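Local coordinates for protein Two-component system sensor histidine kinase (Bacteroides thetaiotaomicron, PDB 3OTT) that probably senses saccharides through its extracellular beta-propeller and beta-sandwich region and relays the signal as a membrane-bound histidine kinase, at residues N689-W702 against Y714-K728. Numbering follows the deposited sequence.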
# COMPACT_ATOMS: atom_id res chain seq x y z
N ASN B 689 -13.20 0.71 -30.50
CA ASN B 689 -13.51 2.13 -30.55
C ASN B 689 -13.28 2.74 -31.98
O ASN B 689 -12.69 2.11 -32.85
CB ASN B 689 -12.67 2.85 -29.50
CG ASN B 689 -13.10 2.49 -28.07
OD1 ASN B 689 -14.27 2.58 -27.73
ND2 ASN B 689 -12.16 2.08 -27.24
N LYS B 690 -13.76 3.97 -32.17
CA LYS B 690 -13.65 4.71 -33.42
C LYS B 690 -12.70 5.89 -33.24
O LYS B 690 -12.73 6.56 -32.22
CB LYS B 690 -15.04 5.19 -33.84
CG LYS B 690 -15.88 4.09 -34.46
CD LYS B 690 -17.38 4.42 -34.52
CE LYS B 690 -18.14 3.26 -35.21
NZ LYS B 690 -19.65 3.37 -35.18
N PHE B 691 -11.86 6.12 -34.24
CA PHE B 691 -10.81 7.16 -34.15
C PHE B 691 -10.90 8.24 -35.25
O PHE B 691 -11.42 8.02 -36.33
CB PHE B 691 -9.40 6.50 -34.07
CG PHE B 691 -9.23 5.58 -32.83
CD1 PHE B 691 -8.81 6.09 -31.63
CD2 PHE B 691 -9.61 4.24 -32.87
CE1 PHE B 691 -8.72 5.28 -30.48
CE2 PHE B 691 -9.52 3.39 -31.72
CZ PHE B 691 -9.08 3.90 -30.55
N VAL B 692 -10.42 9.43 -34.93
CA VAL B 692 -10.28 10.50 -35.89
C VAL B 692 -8.81 10.88 -35.89
O VAL B 692 -8.09 10.63 -34.91
CB VAL B 692 -11.18 11.75 -35.56
CG1 VAL B 692 -12.64 11.51 -35.99
CG2 VAL B 692 -11.12 12.10 -34.11
N TYR B 693 -8.35 11.42 -37.02
CA TYR B 693 -6.96 11.83 -37.15
C TYR B 693 -6.85 13.00 -38.07
O TYR B 693 -7.72 13.21 -38.95
CB TYR B 693 -6.09 10.67 -37.66
CG TYR B 693 -6.33 10.23 -39.09
CD1 TYR B 693 -7.35 9.34 -39.41
CD2 TYR B 693 -5.52 10.68 -40.11
CE1 TYR B 693 -7.58 8.93 -40.73
CE2 TYR B 693 -5.73 10.30 -41.46
CZ TYR B 693 -6.75 9.43 -41.75
OH TYR B 693 -6.95 9.05 -43.04
N ARG B 694 -5.76 13.74 -37.93
CA ARG B 694 -5.45 14.83 -38.84
C ARG B 694 -3.95 15.07 -38.84
O ARG B 694 -3.28 14.82 -37.82
CB ARG B 694 -6.19 16.11 -38.43
CG ARG B 694 -5.79 16.64 -37.07
CD ARG B 694 -6.86 17.59 -36.54
NE ARG B 694 -6.84 18.88 -37.24
CZ ARG B 694 -7.91 19.64 -37.41
NH1 ARG B 694 -9.10 19.27 -36.92
NH2 ARG B 694 -7.81 20.78 -38.06
N LEU B 695 -3.41 15.52 -39.97
CA LEU B 695 -2.00 15.85 -40.00
C LEU B 695 -1.80 17.37 -40.13
O LEU B 695 -1.97 17.91 -41.21
CB LEU B 695 -1.28 15.06 -41.14
CG LEU B 695 0.24 15.24 -41.30
CD1 LEU B 695 0.93 14.71 -40.08
CD2 LEU B 695 0.82 14.60 -42.57
N GLU B 696 -1.45 18.04 -39.04
CA GLU B 696 -1.16 19.47 -39.07
C GLU B 696 -0.06 19.79 -40.06
O GLU B 696 0.99 19.17 -40.03
CB GLU B 696 -0.78 20.03 -37.69
CG GLU B 696 -1.98 20.29 -36.76
CD GLU B 696 -2.97 21.32 -37.34
OE1 GLU B 696 -2.53 22.37 -37.92
OE2 GLU B 696 -4.20 21.05 -37.23
N GLY B 697 -0.33 20.74 -40.95
CA GLY B 697 0.58 21.09 -42.04
C GLY B 697 0.09 20.55 -43.38
O GLY B 697 0.69 20.80 -44.44
N MET B 698 -1.02 19.81 -43.33
CA MET B 698 -1.54 19.09 -44.48
C MET B 698 -3.03 19.22 -44.40
O MET B 698 -3.62 19.91 -45.23
CB MET B 698 -1.07 17.63 -44.47
CG MET B 698 -1.62 16.71 -45.58
SD MET B 698 -1.20 17.30 -47.22
CE MET B 698 0.60 17.10 -47.23
N ASP B 699 -3.63 18.62 -43.39
CA ASP B 699 -5.08 18.60 -43.21
C ASP B 699 -5.62 19.85 -42.57
O ASP B 699 -4.99 20.44 -41.68
CB ASP B 699 -5.50 17.44 -42.32
CG ASP B 699 -5.39 16.11 -43.01
OD1 ASP B 699 -5.96 15.92 -44.11
OD2 ASP B 699 -4.71 15.25 -42.45
N LYS B 700 -6.83 20.20 -42.99
CA LYS B 700 -7.55 21.32 -42.42
C LYS B 700 -8.64 20.83 -41.48
O LYS B 700 -9.22 21.62 -40.72
CB LYS B 700 -8.21 22.14 -43.55
CG LYS B 700 -7.27 23.11 -44.29
CD LYS B 700 -8.10 24.10 -45.17
CE LYS B 700 -8.91 25.11 -44.30
NZ LYS B 700 -9.96 25.86 -45.07
N GLU B 701 -8.99 19.56 -41.66
CA GLU B 701 -10.13 18.97 -40.98
C GLU B 701 -9.77 17.60 -40.48
O GLU B 701 -8.78 17.02 -40.90
CB GLU B 701 -11.35 18.84 -41.91
CG GLU B 701 -11.74 20.09 -42.70
CD GLU B 701 -12.49 21.14 -41.91
OE1 GLU B 701 -12.85 22.17 -42.52
OE2 GLU B 701 -12.72 20.95 -40.69
N TRP B 702 -10.60 17.08 -39.60
CA TRP B 702 -10.49 15.70 -39.12
C TRP B 702 -10.76 14.66 -40.22
O TRP B 702 -11.58 14.87 -41.08
CB TRP B 702 -11.49 15.52 -38.01
CG TRP B 702 -11.10 16.13 -36.67
CD1 TRP B 702 -11.74 17.16 -36.03
CD2 TRP B 702 -10.02 15.74 -35.82
NE1 TRP B 702 -11.13 17.43 -34.83
CE2 TRP B 702 -10.07 16.58 -34.67
CE3 TRP B 702 -9.03 14.75 -35.89
CZ2 TRP B 702 -9.16 16.46 -33.60
CZ3 TRP B 702 -8.11 14.64 -34.81
CH2 TRP B 702 -8.19 15.49 -33.68
N TYR B 714 -0.37 8.40 -45.26
CA TYR B 714 -0.16 9.63 -46.04
C TYR B 714 0.85 9.36 -47.11
O TYR B 714 1.82 8.69 -46.86
CB TYR B 714 0.38 10.73 -45.14
CG TYR B 714 -0.69 11.37 -44.36
CD1 TYR B 714 -0.95 10.95 -43.05
CD2 TYR B 714 -1.49 12.38 -44.91
CE1 TYR B 714 -1.97 11.48 -42.30
CE2 TYR B 714 -2.55 12.95 -44.12
CZ TYR B 714 -2.77 12.48 -42.83
OH TYR B 714 -3.75 12.97 -41.99
N SER B 715 0.63 9.87 -48.31
CA SER B 715 1.61 9.68 -49.41
C SER B 715 2.17 11.02 -49.94
O SER B 715 1.58 12.09 -49.70
CB SER B 715 0.95 8.87 -50.51
OG SER B 715 -0.05 9.68 -51.08
N ASN B 716 3.34 10.97 -50.59
CA ASN B 716 3.98 12.13 -51.20
C ASN B 716 4.12 13.37 -50.32
O ASN B 716 3.83 14.49 -50.78
CB ASN B 716 3.21 12.57 -52.45
CG ASN B 716 2.91 11.46 -53.37
OD1 ASN B 716 1.75 11.24 -53.71
ND2 ASN B 716 3.95 10.76 -53.82
N LEU B 717 4.56 13.20 -49.08
CA LEU B 717 4.76 14.35 -48.26
C LEU B 717 5.98 15.11 -48.75
O LEU B 717 6.97 14.49 -49.13
CB LEU B 717 4.87 14.00 -46.79
CG LEU B 717 3.60 13.31 -46.27
CD1 LEU B 717 3.85 12.70 -44.92
CD2 LEU B 717 2.50 14.38 -46.18
N SER B 718 5.85 16.45 -48.79
CA SER B 718 6.95 17.40 -49.07
C SER B 718 7.78 17.71 -47.83
O SER B 718 7.28 17.64 -46.71
CB SER B 718 6.37 18.73 -49.57
OG SER B 718 5.87 18.50 -50.88
N TYR B 719 9.02 18.15 -48.02
CA TYR B 719 9.82 18.41 -46.87
C TYR B 719 9.09 19.44 -45.99
O TYR B 719 8.26 20.22 -46.48
CB TYR B 719 11.24 18.83 -47.26
CG TYR B 719 11.31 20.26 -47.75
CD1 TYR B 719 11.91 21.25 -47.00
CD2 TYR B 719 10.71 20.61 -48.96
CE1 TYR B 719 11.94 22.57 -47.46
CE2 TYR B 719 10.71 21.87 -49.42
CZ TYR B 719 11.33 22.86 -48.69
OH TYR B 719 11.30 24.13 -49.22
N GLY B 720 9.36 19.42 -44.69
CA GLY B 720 8.70 20.31 -43.76
C GLY B 720 8.34 19.61 -42.44
O GLY B 720 8.69 18.45 -42.19
N ASN B 721 7.64 20.37 -41.61
CA ASN B 721 7.19 19.98 -40.31
C ASN B 721 5.70 19.67 -40.33
O ASN B 721 4.91 20.44 -40.90
CB ASN B 721 7.47 21.12 -39.35
CG ASN B 721 8.96 21.25 -39.04
OD1 ASN B 721 9.54 20.39 -38.38
ND2 ASN B 721 9.57 22.33 -39.46
N TYR B 722 5.34 18.54 -39.73
CA TYR B 722 3.94 18.11 -39.59
C TYR B 722 3.75 17.62 -38.15
O TYR B 722 4.74 17.42 -37.42
CB TYR B 722 3.58 16.97 -40.57
CG TYR B 722 3.94 17.27 -41.99
CD1 TYR B 722 5.15 16.84 -42.54
CD2 TYR B 722 3.06 17.99 -42.80
CE1 TYR B 722 5.48 17.13 -43.85
CE2 TYR B 722 3.38 18.28 -44.12
CZ TYR B 722 4.58 17.85 -44.62
OH TYR B 722 4.88 18.14 -45.90
N GLN B 723 2.49 17.44 -37.76
CA GLN B 723 2.16 16.91 -36.44
C GLN B 723 0.93 16.04 -36.66
O GLN B 723 -0.09 16.54 -37.10
CB GLN B 723 1.88 18.05 -35.44
CG GLN B 723 1.50 17.59 -34.07
CD GLN B 723 1.18 18.73 -33.11
OE1 GLN B 723 0.11 19.34 -33.20
NE2 GLN B 723 2.08 19.00 -32.16
N LEU B 724 1.04 14.74 -36.36
CA LEU B 724 -0.07 13.83 -36.47
C LEU B 724 -0.85 13.84 -35.14
O LEU B 724 -0.29 13.58 -34.07
CB LEU B 724 0.49 12.45 -36.62
CG LEU B 724 -0.14 11.37 -37.45
CD1 LEU B 724 0.17 10.02 -36.81
CD2 LEU B 724 -1.62 11.56 -37.84
N ILE B 725 -2.14 14.11 -35.22
CA ILE B 725 -2.96 14.11 -34.04
C ILE B 725 -4.01 13.01 -34.16
O ILE B 725 -4.74 12.94 -35.15
CB ILE B 725 -3.59 15.49 -33.80
CG1 ILE B 725 -2.48 16.55 -33.68
CG2 ILE B 725 -4.52 15.48 -32.58
CD1 ILE B 725 -3.02 18.05 -33.77
N ILE B 726 -4.04 12.11 -33.18
CA ILE B 726 -4.97 11.00 -33.23
C ILE B 726 -5.86 11.04 -32.01
O ILE B 726 -5.37 11.27 -30.92
CB ILE B 726 -4.22 9.66 -33.30
CG1 ILE B 726 -3.31 9.63 -34.54
CG2 ILE B 726 -5.20 8.49 -33.34
CD1 ILE B 726 -2.29 8.48 -34.50
N SER B 727 -7.16 10.85 -32.15
CA SER B 727 -8.06 10.93 -30.97
C SER B 727 -9.22 9.97 -31.08
O SER B 727 -9.69 9.71 -32.16
CB SER B 727 -8.56 12.40 -30.79
OG SER B 727 -9.29 12.53 -29.58
N LYS B 728 -9.66 9.44 -29.95
CA LYS B 728 -10.83 8.58 -29.90
C LYS B 728 -12.05 9.41 -30.21
O LYS B 728 -12.17 10.51 -29.70
CB LYS B 728 -11.03 8.01 -28.48
CG LYS B 728 -11.98 6.76 -28.46
CD LYS B 728 -12.83 6.60 -27.19
CE LYS B 728 -11.99 6.44 -25.93
NZ LYS B 728 -12.70 5.66 -24.86
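In the beta-sandwich of the Y_Y_Y domain, strands 691-696 and 720-728 run antiparallel, and Tyr714, at the end of strand 711-714 in the facing sheet, holds the loop that follows strand 691-696. Pairs of backbone hydrogen bonds join Val692 to Ser727, Arg694 to Ile725 and Glu696 to Gln723; Val692 N to Ser727 O is 2.9 Å and nearly straight (173°). Leu695, Leu724 and Ile726 are buried on the face toward the second sheet, where Leu724 meets Phe676; Tyr693 shares that face but is more exposed. With Leu695 CG anti to the backbone N (chi1 -178°), CD2 sits over the centre of the Tyr714 ring, 3.8 Å from its centroid, a CH-pi contact. Leu695 CD1 packs on Tyr722 CB at 3.5 Å. On the other face of the sheet, Trp702 lies between Val692 CG2 and Arg694 CD, one over each ring face, and its CH2 touches Ile725 CG2 at 3.8 Å. A phenylalanine in place of Tyr714 would probably keep the ring under Leu695 but cost the loop its polar tie to the facing sheet. Two donors grip one carboxylate oxygen: Leu695 N reaches the anti lone pair of Asp699 OD2 at 2.8 Å, and Tyr714 OH meets Asp699 OD2 at 2.5 Å, nearly in line with the C-O bond.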